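Local coordinates for protein major pollen allergen Pla l 1 (Plantago lanceolata, PDB 4Z8W) that is a secreted pollen allergen of the Ole e 1 family that binds zinc ions, at residues L78-I89 and P119-D127; V67-K77 and T99-N107. All coordinates share one frame; numbering follows the deposited sequence.

The fold is all beta, with one mixed and one antiparallel sheet. Followed from the N terminus, residues 67-77 come first: the end of strand 62-68, a loop that carries the zinc ligand D73, and the start of strand 74-80. Residues 78-89 continue that strand and run into a loop. Contact 2 closes when the chain returns as 99-107 and adds edge strand 100-102 to the antiparallel sheet. Contact 1 closes later, when the end of strand 114-123, which belongs to the mixed sheet, arrives as 119-127. The two closures cross rather than nest. Contact 2 is pairing within one sheet, whereas contact 1 joins the two sheets. They touch where L120 packs on S100.

Contact 1. Residues L78-I89 and P119-D127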
loop_
_atom_site.group_PDB
_atom_site.type_symbol
_atom_site.label_atom_id
_atom_site.label_comp_id
_atom_site.label_asym_id
_atom_site.label_seq_id
_atom_site.Cartn_x
_atom_site.Cartn_y
_atom_site.Cartn_z
ATOM N N LEU A 78 0.151 -4.939 0.350
ATOM C CA LEU A 78 -0.624 -5.460 -0.793
ATOM C C LEU A 78 -1.110 -6.860 -0.374
ATOM O O LEU A 78 -0.432 -7.528 0.379
ATOM C CB LEU A 78 0.267 -5.670 -2.004
ATOM C CG LEU A 78 0.863 -4.393 -2.610
ATOM C CD1 LEU A 78 1.789 -4.740 -3.788
ATOM C CD2 LEU A 78 -0.251 -3.434 -2.986
ATOM N N VAL A 79 -2.304 -7.255 -0.782
ATOM C CA VAL A 79 -2.700 -8.678 -0.488
ATOM C C VAL A 79 -3.026 -9.362 -1.830
ATOM O O VAL A 79 -2.367 -10.360 -2.201
ATOM C CB VAL A 79 -3.971 -8.761 0.393
ATOM C CG1 VAL A 79 -4.309 -10.233 0.682
ATOM C CG2 VAL A 79 -3.855 -7.875 1.656
ATOM N N LYS A 80 -3.998 -8.833 -2.567
ATOM C CA LYS A 80 -4.358 -9.414 -3.856
ATOM C C LYS A 80 -4.352 -8.467 -5.056
ATOM O O LYS A 80 -4.955 -7.368 -5.069
ATOM C CB LYS A 80 -5.806 -9.991 -3.846
ATOM C CG LYS A 80 -6.128 -11.046 -2.776
ATOM C CD LYS A 80 -5.232 -12.304 -2.855
ATOM C CE LYS A 80 -5.938 -13.488 -2.139
ATOM N NZ LYS A 80 -4.956 -14.642 -2.040
ATOM N N SER A 81 -3.810 -8.996 -6.147
ATOM C CA SER A 81 -3.838 -8.319 -7.432
ATOM C C SER A 81 -5.123 -8.653 -8.226
ATOM O O SER A 81 -5.622 -9.810 -8.165
ATOM C CB SER A 81 -2.596 -8.774 -8.232
ATOM O OG SER A 81 -2.648 -8.174 -9.545
ATOM N N SER A 82 -5.640 -7.687 -8.986
ATOM C CA SER A 82 -6.686 -8.013 -9.947
ATOM C C SER A 82 -6.148 -8.369 -11.355
ATOM O O SER A 82 -6.944 -8.545 -12.268
ATOM C CB SER A 82 -7.600 -6.835 -10.125
ATOM O OG SER A 82 -6.778 -5.788 -10.538
ATOM N N ARG A 83 -4.826 -8.477 -11.525
ATOM C CA ARG A 83 -4.226 -8.783 -12.849
ATOM C C ARG A 83 -3.371 -9.981 -12.724
ATOM O O ARG A 83 -2.306 -9.935 -12.093
ATOM C CB ARG A 83 -3.394 -7.649 -13.374
ATOM C CG ARG A 83 -4.231 -6.523 -13.893
ATOM C CD ARG A 83 -3.281 -5.418 -14.303
ATOM N NE ARG A 83 -2.395 -5.864 -15.370
ATOM C CZ ARG A 83 -1.554 -5.069 -16.038
ATOM N NH1 ARG A 83 -1.481 -3.747 -15.800
ATOM N NH2 ARG A 83 -0.803 -5.592 -16.975
ATOM N N PRO A 84 -3.823 -11.105 -13.319
ATOM C CA PRO A 84 -3.033 -12.327 -13.065
ATOM C C PRO A 84 -1.640 -12.203 -13.734
ATOM O O PRO A 84 -0.679 -12.759 -13.224
ATOM C CB PRO A 84 -3.895 -13.448 -13.693
ATOM C CG PRO A 84 -5.234 -12.791 -14.079
ATOM C CD PRO A 84 -4.898 -11.334 -14.319
ATOM N N ASP A 85 -1.524 -11.395 -14.772
ATOM C CA ASP A 85 -0.208 -11.097 -15.357
ATOM C C ASP A 85 0.665 -10.107 -14.500
ATOM O O ASP A 85 1.786 -9.782 -14.865
ATOM C CB ASP A 85 -0.450 -10.504 -16.749
ATOM C CG ASP A 85 -1.229 -9.226 -16.685
ATOM O OD1 ASP A 85 -2.162 -9.189 -15.872
ATOM O OD2 ASP A 85 -0.941 -8.271 -17.441
ATOM N N CYS A 86 0.140 -9.606 -13.394
ATOM C CA CYS A 86 0.913 -8.631 -12.634
ATOM C C CYS A 86 0.572 -8.837 -11.146
ATOM O O CYS A 86 -0.136 -8.003 -10.562
ATOM C CB CYS A 86 0.592 -7.229 -13.156
ATOM S SG CYS A 86 1.758 -5.962 -12.481
ATOM N N SER A 87 1.103 -9.905 -10.541
ATOM C CA SER A 87 0.753 -10.293 -9.168
ATOM C C SER A 87 1.956 -10.625 -8.298
ATOM O O SER A 87 1.750 -11.052 -7.151
ATOM C CB SER A 87 -0.202 -11.474 -9.162
ATOM O OG SER A 87 0.268 -12.590 -9.960
ATOM N N GLU A 88 3.208 -10.413 -8.762
ATOM C CA GLU A 88 4.322 -10.615 -7.800
ATOM C C GLU A 88 4.254 -9.521 -6.812
ATOM O O GLU A 88 3.927 -8.407 -7.198
ATOM C CB GLU A 88 5.753 -10.507 -8.393
ATOM C CG GLU A 88 6.063 -11.582 -9.359
ATOM C CD GLU A 88 7.490 -11.526 -9.844
ATOM O OE1 GLU A 88 8.181 -10.471 -9.715
ATOM O OE2 GLU A 88 7.880 -12.558 -10.436
ATOM N N ILE A 89 4.682 -9.839 -5.583
ATOM C CA ILE A 89 4.994 -8.893 -4.544
ATOM C C ILE A 89 6.519 -8.991 -4.348
ATOM O O ILE A 89 7.065 -9.918 -3.743
ATOM C CB ILE A 89 4.233 -9.191 -3.221
ATOM C CG1 ILE A 89 2.726 -9.078 -3.474
ATOM C CG2 ILE A 89 4.737 -8.250 -2.100
ATOM C CD1 ILE A 89 1.735 -9.449 -2.337
ATOM N N PRO A 119 3.396 4.937 -2.483
ATOM C CA PRO A 119 2.714 3.964 -3.425
ATOM C C PRO A 119 3.316 2.556 -3.341
ATOM O O PRO A 119 4.448 2.382 -2.910
ATOM C CB PRO A 119 2.940 4.586 -4.819
ATOM C CG PRO A 119 4.049 5.571 -4.648
ATOM C CD PRO A 119 4.029 6.069 -3.208
ATOM N N LEU A 120 2.524 1.550 -3.658
ATOM C CA LEU A 120 2.987 0.162 -3.704
ATOM C C LEU A 120 2.758 -0.359 -5.113
ATOM O O LEU A 120 1.890 0.142 -5.826
ATOM C CB LEU A 120 2.151 -0.713 -2.737
ATOM C CG LEU A 120 2.360 -0.409 -1.243
ATOM C CD1 LEU A 120 1.115 -0.815 -0.440
ATOM C CD2 LEU A 120 3.641 -1.058 -0.770
ATOM N N SER A 121 3.504 -1.368 -5.511
ATOM C CA SER A 121 3.261 -1.998 -6.791
ATOM C C SER A 121 3.301 -3.545 -6.730
ATOM O O SER A 121 4.115 -4.149 -6.047
ATOM C CB SER A 121 4.301 -1.460 -7.848
ATOM O OG SER A 121 5.639 -1.799 -7.411
ATOM N N PHE A 122 2.424 -4.171 -7.477
ATOM C CA PHE A 122 2.661 -5.519 -7.938
ATOM C C PHE A 122 3.585 -5.479 -9.191
ATOM O O PHE A 122 3.734 -4.459 -9.844
ATOM C CB PHE A 122 1.305 -6.111 -8.366
ATOM C CG PHE A 122 0.386 -6.441 -7.218
ATOM C CD1 PHE A 122 0.690 -7.503 -6.361
ATOM C CD2 PHE A 122 -0.730 -5.643 -6.935
ATOM C CE1 PHE A 122 -0.119 -7.805 -5.251
ATOM C CE2 PHE A 122 -1.584 -5.973 -5.867
ATOM C CZ PHE A 122 -1.300 -7.065 -5.049
ATOM N N ARG A 123 4.144 -6.627 -9.557
ATOM C CA ARG A 123 5.148 -6.656 -10.619
ATOM C C ARG A 123 4.842 -7.728 -11.668
ATOM O O ARG A 123 4.399 -8.778 -11.325
ATOM C CB ARG A 123 6.544 -6.779 -10.003
ATOM C CG ARG A 123 7.670 -6.749 -11.096
ATOM C CD ARG A 123 9.029 -6.765 -10.396
ATOM N NE ARG A 123 9.299 -7.986 -9.677
ATOM C CZ ARG A 123 10.419 -8.197 -8.988
ATOM N NH1 ARG A 123 11.325 -7.210 -8.841
ATOM N NH2 ARG A 123 10.614 -9.348 -8.416
ATOM N N ALA A 124 4.970 -7.364 -12.948
ATOM C CA ALA A 124 4.812 -8.255 -14.029
ATOM C C ALA A 124 5.927 -9.320 -14.085
ATOM O O ALA A 124 6.977 -9.198 -13.445
ATOM C CB ALA A 124 4.678 -7.478 -15.353
ATOM N N LYS A 125 5.689 -10.348 -14.886
ATOM C CA LYS A 125 6.614 -11.434 -15.068
ATOM C C LYS A 125 7.580 -11.108 -16.204
ATOM O O LYS A 125 8.528 -11.823 -16.389
ATOM C CB LYS A 125 5.837 -12.706 -15.491
ATOM C CG LYS A 125 4.546 -12.919 -14.698
ATOM C CD LYS A 125 3.945 -14.297 -14.945
ATOM C CE LYS A 125 4.484 -15.245 -13.914
ATOM N NZ LYS A 125 3.684 -16.477 -14.010
ATOM N N THR A 126 7.281 -10.113 -16.996
ATOM C CA THR A 126 8.122 -9.810 -18.175
ATOM C C THR A 126 8.701 -8.411 -18.004
ATOM O O THR A 126 8.281 -7.692 -17.103
ATOM C CB THR A 126 7.247 -9.763 -19.453
ATOM O OG1 THR A 126 6.142 -8.925 -19.188
ATOM C CG2 THR A 126 6.663 -11.168 -19.790
ATOM N N ASP A 127 9.606 -8.021 -18.897
ATOM C CA ASP A 127 10.043 -6.641 -19.039
ATOM C C ASP A 127 9.426 -5.961 -20.231
ATOM O O ASP A 127 9.775 -6.265 -21.323
ATOM C CB ASP A 127 11.586 -6.583 -19.186
ATOM C CG ASP A 127 12.331 -6.770 -17.847
ATOM O OD1 ASP A 127 11.938 -6.195 -16.815
ATOM O OD2 ASP A 127 13.368 -7.462 -17.841
HETATM O O HOH W 1 3.567 -10.392 -16.917
HETATM O O HOH W 2 3.103 -11.404 -12.113
#
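L78 and S81 clamp the F122 ring. L78 CD1 sits over the centre of one face, 3.8 Å from the centroid of the F122 ring. S81 CB lies over the opposite face, 3.6 Å from the same F122 centroid, so both are CH-pi contacts. E88 O lies at the ring edge, in plane. I89 follows the F122 ring in the same direction, CG1 of I89 3.6 Å from CE1 of F122. L78 CD2 passes L120 CB at 3.6 Å, the two side chains running opposite ways. S81 OG, turned away from its own backbone N (chi1 177°), accepts from R83 N in an ST turn and donates to C86 O.

The contact brings strand 74-80 of the antiparallel sheet against strand 114-123 of the mixed sheet, within a family assigned to the transthyretin clan. The 78-80 and 120-123 segments cross at 43°. At the end of 120-123, R123 pairs with E88 of the loop in a single antiparallel hydrogen-bonded bridge: E88 N donates to R123 O and R123 N to E88 O. C86 is disulfide-bonded to C17, which ties the loop to strand 8-18.

R123 grips E88 side-on. OE1 of E88 takes NE of R123 at 2.7 Å and NH2 of R123 at 3.0 Å. The carboxylate plane is turned 63° from the guanidinium. OE2 of E88 weakly bonds H21; both bind zinc by experiment, but the zinc in this structure sits at D45 and D73.

Contact 2. Residues V67-K77 and T99-N107; sequences VVGYHEDCEIK and TSKVDLSKN. With ZN (zinc ion), chain B.
I76 and S100 pair in an antiparallel sheet, in which 100-102 is the edge strand beside 74-80. I76 N donates to S100 O at 2.8 Å, and S100 N returns the bond to I76 O. The tight side lies on the face of C74, I76, S100 and V102. CG1 of V102 meets CB of C74 at 3.6 Å and CD1 of I76 at 3.8 Å. With chi1 59°, V102 CG1 stands between its own backbone N and carbonyl carbon, where it meets both C74 and I76. L104 CD1 reaches SG of C74, whose disulfide partner is C42, and meets V67 tip to tip. F9 and V11 of strand 8-18 also pack on L104.

On the face of E75 and K101, contacts are close but weakly bonded. T99 OG1 lies 3.1 Å from CD of E75 without a hydrogen bond. E75 OE2 stays 4.3 Å from NZ of the exposed K101, beyond a salt bridge.

Past the strands, Y70 carries K106 CB over one ring face. Waters bridge E72 OE2 to K106 N and, weakly, to N107 ND2. D73 binds the zinc ion together with D45. S105 OG donates to E72 OE2 at 2.7 Å, on the syn side, 19° out of the carboxylate plane.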
loop_
_atom_site.group_PDB
_atom_site.type_symbol
_atom_site.label_atom_id
_atom_site.label_comp_id
_atom_site.label_asym_id
_atom_site.label_seq_id
_atom_site.Cartn_x
_atom_site.Cartn_y
_atom_site.Cartn_z
ATOM N N VAL A 67 -10.588 4.848 9.042
ATOM C CA VAL A 67 -9.998 4.296 10.281
ATOM C C VAL A 67 -10.705 4.991 11.460
ATOM O O VAL A 67 -10.985 6.160 11.374
ATOM C CB VAL A 67 -8.514 4.668 10.287
ATOM C CG1 VAL A 67 -7.848 4.463 11.678
ATOM C CG2 VAL A 67 -7.827 3.838 9.155
ATOM N N VAL A 68 -11.004 4.266 12.518
ATOM C CA VAL A 68 -11.585 4.898 13.707
ATOM C C VAL A 68 -10.512 4.870 14.795
ATOM O O VAL A 68 -9.935 3.804 15.077
ATOM C CB VAL A 68 -12.803 4.081 14.195
ATOM C CG1 VAL A 68 -13.511 4.782 15.384
ATOM C CG2 VAL A 68 -13.775 3.809 13.029
ATOM N N GLY A 69 -10.253 6.009 15.407
ATOM C CA GLY A 69 -9.384 6.046 16.603
ATOM C C GLY A 69 -7.950 6.360 16.170
ATOM O O GLY A 69 -7.628 6.283 14.961
ATOM N N TYR A 70 -7.099 6.736 17.127
ATOM C CA TYR A 70 -5.675 6.936 16.808
ATOM C C TYR A 70 -4.994 5.561 16.897
ATOM O O TYR A 70 -5.503 4.664 17.601
ATOM C CB TYR A 70 -5.003 7.952 17.760
ATOM C CG TYR A 70 -5.583 9.351 17.695
ATOM C CD1 TYR A 70 -5.155 10.270 16.742
ATOM C CD2 TYR A 70 -6.565 9.763 18.645
ATOM C CE1 TYR A 70 -5.686 11.571 16.720
ATOM C CE2 TYR A 70 -7.097 11.048 18.640
ATOM C CZ TYR A 70 -6.654 11.934 17.684
ATOM O OH TYR A 70 -7.167 13.196 17.678
ATOM N N HIS A 71 -3.864 5.363 16.202
ATOM C CA HIS A 71 -3.188 4.053 16.302
ATOM C C HIS A 71 -1.722 4.223 16.190
ATOM O O HIS A 71 -1.243 5.289 15.798
ATOM C CB HIS A 71 -3.694 3.010 15.260
ATOM C CG HIS A 71 -5.167 2.739 15.319
ATOM N ND1 HIS A 71 -5.720 1.696 16.035
ATOM C CD2 HIS A 71 -6.214 3.415 14.775
ATOM C CE1 HIS A 71 -7.040 1.740 15.933
ATOM N NE2 HIS A 71 -7.365 2.779 15.186
ATOM N N GLU A 72 -0.990 3.179 16.587
ATOM C CA GLU A 72 0.482 3.137 16.454
ATOM C C GLU A 72 0.845 1.848 15.743
ATOM O O GLU A 72 0.016 0.872 15.718
ATOM C CB GLU A 72 1.191 3.184 17.875
ATOM C CG GLU A 72 0.926 4.454 18.733
ATOM C CD GLU A 72 1.488 5.794 18.174
ATOM O OE1 GLU A 72 2.193 5.783 17.148
ATOM O OE2 GLU A 72 1.254 6.883 18.786
ATOM N N ASP A 73 2.027 1.874 15.130
ATOM C CA ASP A 73 2.661 0.706 14.505
ATOM C C ASP A 73 1.730 0.228 13.417
ATOM O O ASP A 73 1.361 -0.941 13.373
ATOM C CB ASP A 73 2.973 -0.442 15.489
ATOM C CG ASP A 73 3.618 0.041 16.764
ATOM O OD1 ASP A 73 4.524 0.860 16.702
ATOM O OD2 ASP A 73 3.232 -0.411 17.848
ATOM N N CYS A 74 1.404 1.151 12.512
ATOM C CA CYS A 74 0.490 0.863 11.420
ATOM C C CYS A 74 1.192 0.784 10.084
ATOM O O CYS A 74 2.034 1.670 9.757
ATOM C CB CYS A 74 -0.526 1.997 11.334
ATOM S SG CYS A 74 -1.536 2.144 12.813
ATOM N N GLU A 75 0.773 -0.160 9.246
ATOM C CA GLU A 75 1.284 -0.193 7.902
ATOM C C GLU A 75 0.372 -0.861 6.927
ATOM O O GLU A 75 -0.484 -1.701 7.320
ATOM C CB GLU A 75 2.707 -0.799 7.826
ATOM C CG GLU A 75 2.739 -2.272 8.104
ATOM C CD GLU A 75 4.149 -2.748 8.517
ATOM O OE1 GLU A 75 4.409 -3.943 8.371
ATOM O OE2 GLU A 75 4.964 -1.952 9.025
ATOM N N ILE A 76 0.516 -0.462 5.661
ATOM C CA ILE A 76 -0.331 -0.955 4.574
ATOM C C ILE A 76 0.439 -1.994 3.749
ATOM O O ILE A 76 1.569 -1.716 3.249
ATOM C CB ILE A 76 -0.915 0.152 3.685
ATOM C CG1 ILE A 76 -1.863 1.058 4.460
ATOM C CG2 ILE A 76 -1.815 -0.468 2.584
ATOM C CD1 ILE A 76 -1.136 2.091 5.284
ATOM N N LYS A 77 -0.164 -3.189 3.571
ATOM C CA LYS A 77 0.429 -4.219 2.672
ATOM C C LYS A 77 -0.464 -4.571 1.481
ATOM O O LYS A 77 -1.682 -4.448 1.568
ATOM C CB LYS A 77 0.851 -5.486 3.464
ATOM C CG LYS A 77 -0.304 -6.322 4.057
ATOM C CD LYS A 77 0.306 -7.465 4.920
ATOM C CE LYS A 77 -0.754 -8.290 5.647
ATOM N NZ LYS A 77 -1.936 -8.525 4.769
ATOM N N THR A 99 6.158 -2.453 2.945
ATOM C CA THR A 99 4.792 -2.036 3.315
ATOM C C THR A 99 4.888 -0.514 3.362
ATOM O O THR A 99 6.016 0.024 3.496
ATOM C CB THR A 99 4.345 -2.607 4.686
ATOM O OG1 THR A 99 5.254 -2.147 5.656
ATOM C CG2 THR A 99 4.383 -4.122 4.713
ATOM N N SER A 100 3.734 0.174 3.272
ATOM C CA SER A 100 3.701 1.616 3.407
ATOM C C SER A 100 3.328 2.009 4.827
ATOM O O SER A 100 2.240 1.691 5.291
ATOM C CB SER A 100 2.740 2.270 2.383
ATOM O OG SER A 100 3.345 2.147 1.110
ATOM N N LYS A 101 4.199 2.774 5.488
ATOM C CA LYS A 101 3.902 3.163 6.841
ATOM C C LYS A 101 2.925 4.340 6.819
ATOM O O LYS A 101 2.910 5.160 5.901
ATOM C CB LYS A 101 5.209 3.603 7.563
ATOM C CG LYS A 101 5.990 2.422 8.178
ATOM C CD LYS A 101 6.072 1.247 7.266
ATOM C CE LYS A 101 7.200 0.280 7.643
ATOM N NZ LYS A 101 7.715 -0.169 6.320
ATOM N N VAL A 102 2.187 4.480 7.882
ATOM C CA VAL A 102 1.303 5.612 8.004
ATOM C C VAL A 102 1.390 6.088 9.437
ATOM O O VAL A 102 1.603 5.293 10.366
ATOM C CB VAL A 102 -0.165 5.269 7.615
ATOM C CG1 VAL A 102 -0.752 4.157 8.485
ATOM C CG2 VAL A 102 -1.067 6.489 7.568
ATOM N N ASP A 103 1.170 7.391 9.599
ATOM C CA ASP A 103 1.137 8.061 10.917
ATOM C C ASP A 103 -0.305 8.346 11.290
ATOM O O ASP A 103 -0.948 9.221 10.707
ATOM C CB ASP A 103 1.950 9.368 10.853
ATOM C CG ASP A 103 1.736 10.279 12.069
ATOM O OD1 ASP A 103 1.231 9.809 13.124
ATOM O OD2 ASP A 103 2.121 11.485 11.955
ATOM N N LEU A 104 -0.788 7.619 12.284
ATOM C CA LEU A 104 -2.133 7.824 12.828
ATOM C C LEU A 104 -1.994 8.183 14.331
ATOM O O LEU A 104 -2.929 7.926 15.129
ATOM C CB LEU A 104 -3.033 6.561 12.687
ATOM C CG LEU A 104 -3.251 6.171 11.176
ATOM C CD1 LEU A 104 -3.780 4.724 11.078
ATOM C CD2 LEU A 104 -4.220 7.138 10.438
ATOM N N SER A 105 -0.837 8.770 14.690
ATOM C CA SER A 105 -0.546 9.082 16.121
ATOM C C SER A 105 -1.287 10.346 16.554
ATOM O O SER A 105 -1.295 11.391 15.810
ATOM C CB SER A 105 0.973 9.300 16.367
ATOM O OG SER A 105 1.306 9.360 17.765
ATOM N N LYS A 106 -1.915 10.251 17.732
ATOM C CA LYS A 106 -2.456 11.403 18.451
ATOM C C LYS A 106 -1.394 12.428 18.843
ATOM O O LYS A 106 -1.701 13.628 18.988
ATOM C CB LYS A 106 -3.160 10.887 19.722
ATOM C CG LYS A 106 -3.890 11.935 20.568
ATOM C CD LYS A 106 -4.136 11.341 21.971
ATOM C CE LYS A 106 -4.542 12.390 23.012
ATOM N NZ LYS A 106 -5.939 12.846 22.731
ATOM N N ASN A 107 -0.131 11.987 18.983
ATOM C CA ASN A 107 0.878 12.806 19.641
ATOM C C ASN A 107 1.646 13.860 18.831
ATOM O O ASN A 107 2.784 14.216 19.166
ATOM C CB ASN A 107 1.848 11.896 20.441
ATOM C CG ASN A 107 1.104 10.842 21.205
ATOM O OD1 ASN A 107 0.114 11.150 21.869
ATOM N ND2 ASN A 107 1.606 9.595 21.161
HETATM ZN ZN ZN B . 5.227 1.216 18.558
HETATM O O HOH W 3 0.757 5.927 13.910
HETATM O O HOH W 4 -1.402 7.679 19.246
HETATM O O HOH W 5 1.716 6.787 21.472
#